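Putrescine aminotransferase (PDB 6GWI) probably catalyses the transfer of amino groups from amines such as putrescine to keto acceptors, using pyridoxal-5'-phosphate as cofactor. Local coordinates at residues 126-131 against 217-222; 200-205 against 239-244. One frame throughout, in Å; residues are numbered along the deposited sequence.

In the fold
Both contacts meet at strand 217-222 in the parallel sheet of the large domain: contact 1 sets helix 117-134 against it through Ala218 and Ala219, and contact 2 joins the two helices that lie on its other face. Their centres are 18 Å apart, and Phe220 bridges them: its CD1 is 3.6 Å from Leu205 CD1, and its CE2 is 4.0 Å from Val242 CG1. Nearer the C-terminal end of the strand, Ala222 CB lies 3.8 Å from Trp239 CH2. The next residue, Glu223, belongs to the pyridoxal-5'-phosphate pocket, as do Ser118 and Asn121 near the start of helix 117-134, so both partners of contact 1 lead to the cofactor.

Contact 1: residues 126-131 against 217-222; sequences RMVRRY and VAAFIA
Val128 of the helical segment 126-131 and Ala218 of strand 217-222 make the nearest backbone approach, with their CA atoms 6.8 Å apart. The contact is small, 114 Å², since a single methyl carries it on the helix side. Val128 points its CB at the strand, and with CG1 anti to the backbone N (chi1 164°) that branch reaches out to two alanine methyls: Ala218 CB at 3.6 Å and Ala219 CB at 3.8 Å from Val128 CG1. These successive strand residues both turn their CB toward the helix. The evidence for a beta bulge here is twofold: Ala218 has helix-like psi (-37°), and the backbones of both alanines bond to the same residue, Trp142, of neighbouring strand 142-146. The bulge thus presents a pair of methyls, Ala218 CB and Ala219 CB, 4.5 Å apart, to the valine. Helix 117-134 covers one face of the parallel sheet in the alpha/beta large domain of a class-III aminotransferase: Val128 also touches Ile143 of strand 142-146, and Tyr131 touches Leu252 of strand 252-255. Trp132, one turn on from Val128, hydrogen-bonds through NE1 to Ala218 O; Arg129, next to Val128, bonds through NE to Gln141 O.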
ATOM      1  N   ARG B 126       6.503  -3.790 -12.190  1.00 17.85           N
ATOM      2  CA  ARG B 126       6.913  -2.693 -13.061  1.00 20.68           C
ATOM      3  C   ARG B 126       8.420  -2.694 -13.270  1.00 23.45           C
ATOM      4  O   ARG B 126       8.899  -2.406 -14.372  1.00 21.63           O
ATOM      5  CB  ARG B 126       6.452  -1.354 -12.490  1.00 23.71           C
ATOM      6  CG  ARG B 126       4.946  -1.164 -12.492  1.00 21.31           C
ATOM      7  CD  ARG B 126       4.565   0.265 -12.117  1.00 20.63           C
ATOM      8  NE  ARG B 126       4.835   1.218 -13.194  1.00 20.15           N
ATOM      9  CZ  ARG B 126       4.866   2.540 -13.036  1.00 28.85           C
ATOM     10  NH1 ARG B 126       4.654   3.074 -11.841  1.00 19.42           N
ATOM     11  NH2 ARG B 126       5.112   3.332 -14.072  1.00 17.34           N
ATOM     12  N   MET B 127       9.186  -3.031 -12.228  1.00 13.90           N
ATOM     13  CA  MET B 127      10.634  -3.094 -12.371  1.00 15.12           C
ATOM     14  C   MET B 127      11.039  -4.186 -13.352  1.00 15.29           C
ATOM     15  O   MET B 127      11.920  -3.982 -14.195  1.00 19.57           O
ATOM     16  CB  MET B 127      11.290  -3.345 -11.015  1.00 15.91           C
ATOM     17  CG  MET B 127      11.497  -2.107 -10.173  1.00 22.01           C
ATOM     18  SD  MET B 127      12.371  -2.527  -8.656  1.00 24.53           S
ATOM     19  CE  MET B 127      12.590  -0.899  -7.946  1.00 22.09           C
ATOM     20  N   VAL B 128      10.404  -5.355 -13.256  1.00 17.34           N
ATOM     21  CA  VAL B 128      10.760  -6.476 -14.122  1.00 14.98           C
ATOM     22  C   VAL B 128      10.526  -6.115 -15.582  1.00 27.48           C
ATOM     23  O   VAL B 128      11.386  -6.333 -16.443  1.00 21.31           O
ATOM     24  CB  VAL B 128       9.969  -7.732 -13.713  1.00 17.38           C
ATOM     25  CG1 VAL B 128      10.014  -8.795 -14.804  1.00 25.56           C
ATOM     26  CG2 VAL B 128      10.519  -8.295 -12.416  1.00 22.21           C
ATOM     27  N   ARG B 129       9.362  -5.541 -15.879  1.00 19.76           N
ATOM     28  CA  ARG B 129       8.997  -5.266 -17.264  1.00 20.08           C
ATOM     29  C   ARG B 129       9.719  -4.039 -17.796  1.00 20.25           C
ATOM     30  O   ARG B 129      10.091  -4.006 -18.974  1.00 23.91           O
ATOM     31  CB  ARG B 129       7.473  -5.130 -17.363  1.00 21.53           C
ATOM     32  CG  ARG B 129       6.783  -6.509 -17.326  1.00 25.44           C
ATOM     33  CD  ARG B 129       5.261  -6.494 -17.099  1.00 28.01           C
ATOM     34  NE  ARG B 129       4.701  -7.836 -17.303  1.00 22.27           N
ATOM     35  CZ  ARG B 129       3.406  -8.149 -17.256  1.00 24.41           C
ATOM     36  NH1 ARG B 129       2.489  -7.224 -17.008  1.00 22.10           N
ATOM     37  NH2 ARG B 129       3.025  -9.404 -17.465  1.00 23.42           N
ATOM     38  N   ARG B 130       9.970  -3.051 -16.939  1.00 18.84           N
ATOM     39  CA  ARG B 130      10.816  -1.932 -17.326  1.00 20.07           C
ATOM     40  C   ARG B 130      12.232  -2.403 -17.625  1.00 21.62           C
ATOM     41  O   ARG B 130      12.853  -1.955 -18.596  1.00 16.01           O
ATOM     42  CB  ARG B 130      10.808  -0.884 -16.214  1.00 20.89           C
ATOM     43  CG  ARG B 130      11.717   0.315 -16.439  1.00 24.68           C
ATOM     44  CD  ARG B 130      11.320   1.164 -17.649  1.00 27.20           C
ATOM     45  NE  ARG B 130      12.109   2.398 -17.696  1.00 30.70           N
ATOM     46  CZ  ARG B 130      12.270   3.162 -18.773  1.00 33.86           C
ATOM     47  NH1 ARG B 130      11.697   2.838 -19.925  1.00 27.47           N
ATOM     48  NH2 ARG B 130      13.015   4.258 -18.697  1.00 29.30           N
ATOM     49  N   TYR B 131      12.750  -3.325 -16.809  1.00 23.62           N
ATOM     50  CA  TYR B 131      14.095  -3.850 -17.005  1.00 20.70           C
ATOM     51  C   TYR B 131      14.274  -4.398 -18.414  1.00 26.91           C
ATOM     52  O   TYR B 131      15.177  -3.985 -19.149  1.00 22.45           O
ATOM     53  CB  TYR B 131      14.380  -4.938 -15.968  1.00 19.73           C
ATOM     54  CG  TYR B 131      15.660  -5.695 -16.218  1.00 24.32           C
ATOM     55  CD1 TYR B 131      16.888  -5.169 -15.839  1.00 18.83           C
ATOM     56  CD2 TYR B 131      15.639  -6.935 -16.837  1.00 24.18           C
ATOM     57  CE1 TYR B 131      18.057  -5.860 -16.070  1.00 20.54           C
ATOM     58  CE2 TYR B 131      16.795  -7.630 -17.070  1.00 17.29           C
ATOM     59  CZ  TYR B 131      18.002  -7.091 -16.687  1.00 24.70           C
ATOM     60  OH  TYR B 131      19.156  -7.791 -16.924  1.00 23.43           O
ATOM     61  N   VAL B 217       9.406 -14.636 -21.806  1.00 21.62           N
ATOM     62  CA  VAL B 217       9.308 -14.785 -20.356  1.00 26.44           C
ATOM     63  C   VAL B 217      10.256 -13.800 -19.686  1.00 28.82           C
ATOM     64  O   VAL B 217      11.445 -13.736 -20.022  1.00 23.71           O
ATOM     65  CB  VAL B 217       9.616 -16.229 -19.917  1.00 21.54           C
ATOM     66  CG1 VAL B 217       9.620 -16.342 -18.395  1.00 21.37           C
ATOM     67  CG2 VAL B 217       8.593 -17.194 -20.512  1.00 21.31           C
ATOM     68  N   ALA B 218       9.724 -13.033 -18.733  1.00 20.73           N
ATOM     69  CA  ALA B 218      10.479 -12.025 -18.003  1.00 15.30           C
ATOM     70  C   ALA B 218      10.970 -12.510 -16.646  1.00 17.69           C
ATOM     71  O   ALA B 218      12.079 -12.156 -16.235  1.00 19.23           O
ATOM     72  CB  ALA B 218       9.621 -10.769 -17.805  1.00 18.84           C
ATOM     73  N   ALA B 219      10.184 -13.318 -15.935  1.00 20.87           N
ATOM     74  CA  ALA B 219      10.544 -13.639 -14.562  1.00 23.36           C
ATOM     75  C   ALA B 219       9.735 -14.817 -14.045  1.00 21.64           C
ATOM     76  O   ALA B 219       8.632 -15.103 -14.520  1.00 24.79           O
ATOM     77  CB  ALA B 219      10.332 -12.428 -13.639  1.00 21.00           C
ATOM     78  N   PHE B 220      10.312 -15.487 -13.050  1.00 19.87           N
ATOM     79  CA  PHE B 220       9.640 -16.483 -12.224  1.00 28.96           C
ATOM     80  C   PHE B 220       9.546 -15.930 -10.807  1.00 28.68           C
ATOM     81  O   PHE B 220      10.547 -15.458 -10.257  1.00 22.84           O
ATOM     82  CB  PHE B 220      10.406 -17.808 -12.253  1.00 24.26           C
ATOM     83  CG  PHE B 220       9.923 -18.829 -11.254  1.00 17.15           C
ATOM     84  CD1 PHE B 220       8.640 -19.349 -11.321  1.00 18.45           C
ATOM     85  CD2 PHE B 220      10.774 -19.293 -10.264  1.00 24.69           C
ATOM     86  CE1 PHE B 220       8.213 -20.299 -10.406  1.00 22.36           C
ATOM     87  CE2 PHE B 220      10.353 -20.240  -9.351  1.00 21.47           C
ATOM     88  CZ  PHE B 220       9.072 -20.744  -9.422  1.00 29.94           C
ATOM     89  N   ILE B 221       8.345 -15.949 -10.237  1.00 20.42           N
ATOM     90  CA  ILE B 221       8.102 -15.416  -8.900  1.00 17.64           C
ATOM     91  C   ILE B 221       7.599 -16.548  -8.017  1.00 23.47           C
ATOM     92  O   ILE B 221       6.721 -17.318  -8.426  1.00 24.89           O
ATOM     93  CB  ILE B 221       7.105 -14.241  -8.932  1.00 17.22           C
ATOM     94  CG1 ILE B 221       7.001 -13.589  -7.549  1.00 18.57           C
ATOM     95  CG2 ILE B 221       5.730 -14.710  -9.403  1.00 24.59           C
ATOM     96  CD1 ILE B 221       6.082 -12.350  -7.497  1.00 20.17           C
ATOM     97  N   ALA B 222       8.147 -16.647  -6.808  1.00 20.38           N
ATOM     98  CA  ALA B 222       7.744 -17.709  -5.899  1.00 23.81           C
ATOM     99  C   ALA B 222       8.076 -17.330  -4.464  1.00 26.15           C
ATOM    100  O   ALA B 222       9.084 -16.667  -4.206  1.00 22.95           O
ATOM    101  CB  ALA B 222       8.432 -19.031  -6.268  1.00 27.21           C
TER

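Contact 2: residues 200-205 against 239-244; sequences TCAEAL and WPAVKK
Ala202 gives up the most surface to this contact, 61 Å² over the whole residue, chiefly around its methyl, which is aimed at the facing segment 239-244 of helix 238-248. Ala202 CB meets Ala241 CB at 3.4 Å, tighter than usual carbon-carbon contact. The same methyl also lies 3.7 Å from the backbone Val242 N, so it rests against the main chain of its neighbour as well as against side chains. Such small groups are consistent with the close spacing: the axes of the two short segments approach to 8.4 Å and run nearly parallel, with a signed crossing angle of -24°.

Val242 buries 48 Å² and divides its two branches between two partners. Its CG2, which lies beside the backbone N, reaches Ala202 CB at 3.8 Å. CG1 stands anti to that N (chi1 171°), and this places it near the branched end of Leu205, where the separation from Leu205 CD2 is a looser 4.2 Å. Leu205, next along its helix after Ala202 on the contact face, continues the apolar seam and also packs on Val245 and Leu246.

The three side-chain pairs are all apolar, and both helices rest on strand 217-222, which lies between them in the sequence. Neighbouring helices running side by side over one face of a parallel sheet, as successive beta-alpha-beta connections, are characteristic of the large domain of fold-type I aminotransferases.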
ATOM      1  N   THR B 200       9.484 -33.045 -10.469  1.00 34.10           N
ATOM      2  CA  THR B 200       8.372 -32.824 -11.387  1.00 31.31           C
ATOM      3  C   THR B 200       7.890 -31.378 -11.325  1.00 27.58           C
ATOM      4  O   THR B 200       7.669 -30.736 -12.357  1.00 28.80           O
ATOM      5  CB  THR B 200       7.226 -33.780 -11.054  1.00 34.39           C
ATOM      6  OG1 THR B 200       7.665 -35.132 -11.228  1.00 37.70           O
ATOM      7  CG2 THR B 200       6.018 -33.521 -11.943  1.00 46.30           C
ATOM      8  N   CYS B 201       7.735 -30.841 -10.114  1.00 37.40           N
ATOM      9  CA  CYS B 201       7.239 -29.475  -9.974  1.00 38.35           C
ATOM     10  C   CYS B 201       8.250 -28.453 -10.476  1.00 34.34           C
ATOM     11  O   CYS B 201       7.854 -27.393 -10.976  1.00 26.89           O
ATOM     12  CB  CYS B 201       6.856 -29.225  -8.519  1.00 31.87           C
ATOM     13  SG  CYS B 201       5.445 -30.238  -8.016  1.00 32.50           S
ATOM     14  N   ALA B 202       9.549 -28.741 -10.351  1.00 31.43           N
ATOM     15  CA  ALA B 202      10.560 -27.892 -10.973  1.00 25.89           C
ATOM     16  C   ALA B 202      10.505 -27.996 -12.494  1.00 23.60           C
ATOM     17  O   ALA B 202      10.671 -26.993 -13.197  1.00 27.59           O
ATOM     18  CB  ALA B 202      11.952 -28.264 -10.464  1.00 31.64           C
ATOM     19  N   GLU B 203      10.302 -29.207 -13.024  1.00 31.39           N
ATOM     20  CA  GLU B 203      10.206 -29.369 -14.472  1.00 27.90           C
ATOM     21  C   GLU B 203       8.994 -28.639 -15.035  1.00 29.18           C
ATOM     22  O   GLU B 203       8.999 -28.240 -16.205  1.00 26.24           O
ATOM     23  CB  GLU B 203      10.153 -30.853 -14.837  1.00 26.22           C
ATOM     24  CG  GLU B 203      10.045 -31.132 -16.337  1.00 64.22           C
ATOM     25  CD  GLU B 203      11.089 -30.394 -17.165  1.00 56.92           C
ATOM     26  OE1 GLU B 203      12.186 -30.109 -16.638  1.00 51.02           O
ATOM     27  OE2 GLU B 203      10.813 -30.103 -18.348  1.00 58.55           O
ATOM     28  N   ALA B 204       7.949 -28.455 -14.222  1.00 30.66           N
ATOM     29  CA  ALA B 204       6.788 -27.693 -14.669  1.00 28.75           C
ATOM     30  C   ALA B 204       7.173 -26.272 -15.055  1.00 35.98           C
ATOM     31  O   ALA B 204       6.577 -25.698 -15.974  1.00 30.66           O
ATOM     32  CB  ALA B 204       5.718 -27.669 -13.577  1.00 28.50           C
ATOM     33  N   LEU B 205       8.156 -25.687 -14.367  1.00 23.29           N
ATOM     34  CA  LEU B 205       8.634 -24.360 -14.741  1.00 25.24           C
ATOM     35  C   LEU B 205       9.235 -24.372 -16.142  1.00 28.15           C
ATOM     36  O   LEU B 205       8.900 -23.528 -16.981  1.00 23.42           O
ATOM     37  CB  LEU B 205       9.663 -23.864 -13.725  1.00 22.19           C
ATOM     38  CG  LEU B 205      10.316 -22.528 -14.080  1.00 23.70           C
ATOM     39  CD1 LEU B 205       9.257 -21.424 -14.173  1.00 21.72           C
ATOM     40  CD2 LEU B 205      11.395 -22.158 -13.074  1.00 28.00           C
ATOM     41  N   TRP B 239      13.972 -26.905  -4.862  1.00 30.96           N
ATOM     42  CA  TRP B 239      14.685 -25.674  -5.178  1.00 26.95           C
ATOM     43  C   TRP B 239      16.008 -25.938  -5.890  1.00 35.41           C
ATOM     44  O   TRP B 239      16.382 -25.157  -6.775  1.00 24.55           O
ATOM     45  CB  TRP B 239      14.902 -24.841  -3.913  1.00 23.16           C
ATOM     46  CG  TRP B 239      13.700 -23.992  -3.583  1.00 32.31           C
ATOM     47  CD1 TRP B 239      12.906 -24.080  -2.475  1.00 27.66           C
ATOM     48  CD2 TRP B 239      13.142 -22.949  -4.394  1.00 38.26           C
ATOM     49  NE1 TRP B 239      11.898 -23.146  -2.539  1.00 36.78           N
ATOM     50  CE2 TRP B 239      12.021 -22.440  -3.707  1.00 36.92           C
ATOM     51  CE3 TRP B 239      13.485 -22.392  -5.629  1.00 29.51           C
ATOM     52  CZ2 TRP B 239      11.242 -21.401  -4.215  1.00 25.26           C
ATOM     53  CZ3 TRP B 239      12.713 -21.359  -6.131  1.00 28.41           C
ATOM     54  CH2 TRP B 239      11.603 -20.876  -5.426  1.00 20.78           C
ATOM     55  N   PRO B 240      16.749 -27.000  -5.548  1.00 39.60           N
ATOM     56  CA  PRO B 240      17.937 -27.323  -6.358  1.00 41.17           C
ATOM     57  C   PRO B 240      17.596 -27.577  -7.814  1.00 32.89           C
ATOM     58  O   PRO B 240      18.338 -27.157  -8.710  1.00 28.69           O
ATOM     59  CB  PRO B 240      18.494 -28.584  -5.681  1.00 37.81           C
ATOM     60  CG  PRO B 240      18.023 -28.491  -4.275  1.00 30.34           C
ATOM     61  CD  PRO B 240      16.639 -27.887  -4.375  1.00 28.89           C
ATOM     62  N   ALA B 241      16.482 -28.265  -8.073  1.00 31.40           N
ATOM     63  CA  ALA B 241      16.058 -28.496  -9.448  1.00 29.72           C
ATOM     64  C   ALA B 241      15.579 -27.203 -10.104  1.00 37.86           C
ATOM     65  O   ALA B 241      15.810 -26.992 -11.301  1.00 34.93           O
ATOM     66  CB  ALA B 241      14.968 -29.568  -9.484  1.00 27.03           C
ATOM     67  N   VAL B 242      14.916 -26.320  -9.348  1.00 34.02           N
ATOM     68  CA  VAL B 242      14.518 -25.033  -9.916  1.00 32.63           C
ATOM     69  C   VAL B 242      15.749 -24.242 -10.344  1.00 33.32           C
ATOM     70  O   VAL B 242      15.769 -23.621 -11.414  1.00 25.83           O
ATOM     71  CB  VAL B 242      13.662 -24.229  -8.916  1.00 28.40           C
ATOM     72  CG1 VAL B 242      13.451 -22.804  -9.426  1.00 27.07           C
ATOM     73  CG2 VAL B 242      12.317 -24.913  -8.674  1.00 36.71           C
ATOM     74  N   LYS B 243      16.792 -24.239  -9.508  1.00 30.04           N
ATOM     75  CA  LYS B 243      18.019 -23.539  -9.869  1.00 39.69           C
ATOM     76  C   LYS B 243      18.594 -24.091 -11.165  1.00 35.99           C
ATOM     77  O   LYS B 243      19.168 -23.344 -11.965  1.00 31.08           O
ATOM     78  CB  LYS B 243      19.045 -23.660  -8.740  1.00 44.12           C
ATOM     79  CG  LYS B 243      18.654 -22.939  -7.458  1.00 39.38           C
ATOM     80  CD  LYS B 243      19.865 -22.658  -6.577  1.00 61.38           C
ATOM     81  CE  LYS B 243      20.430 -23.929  -5.964  1.00 75.07           C
ATOM     82  NZ  LYS B 243      21.451 -23.629  -4.919  1.00 67.77           N
ATOM     83  N   LYS B 244      18.445 -25.396 -11.383  1.00 24.85           N
ATOM     84  CA  LYS B 244      18.920 -26.006 -12.617  1.00 29.21           C
ATOM     85  C   LYS B 244      18.182 -25.443 -13.824  1.00 28.17           C
ATOM     86  O   LYS B 244      18.799 -25.129 -14.850  1.00 27.67           O
ATOM     87  CB  LYS B 244      18.746 -27.523 -12.519  1.00 37.86           C
ATOM     88  CG  LYS B 244      19.611 -28.347 -13.459  1.00 55.95           C
ATOM     89  CD  LYS B 244      19.810 -29.774 -12.935  1.00 59.54           C
ATOM     90  CE  LYS B 244      18.524 -30.594 -12.956  1.00 63.73           C
ATOM     91  NZ  LYS B 244      18.056 -30.878 -14.342  1.00 78.97           N
TER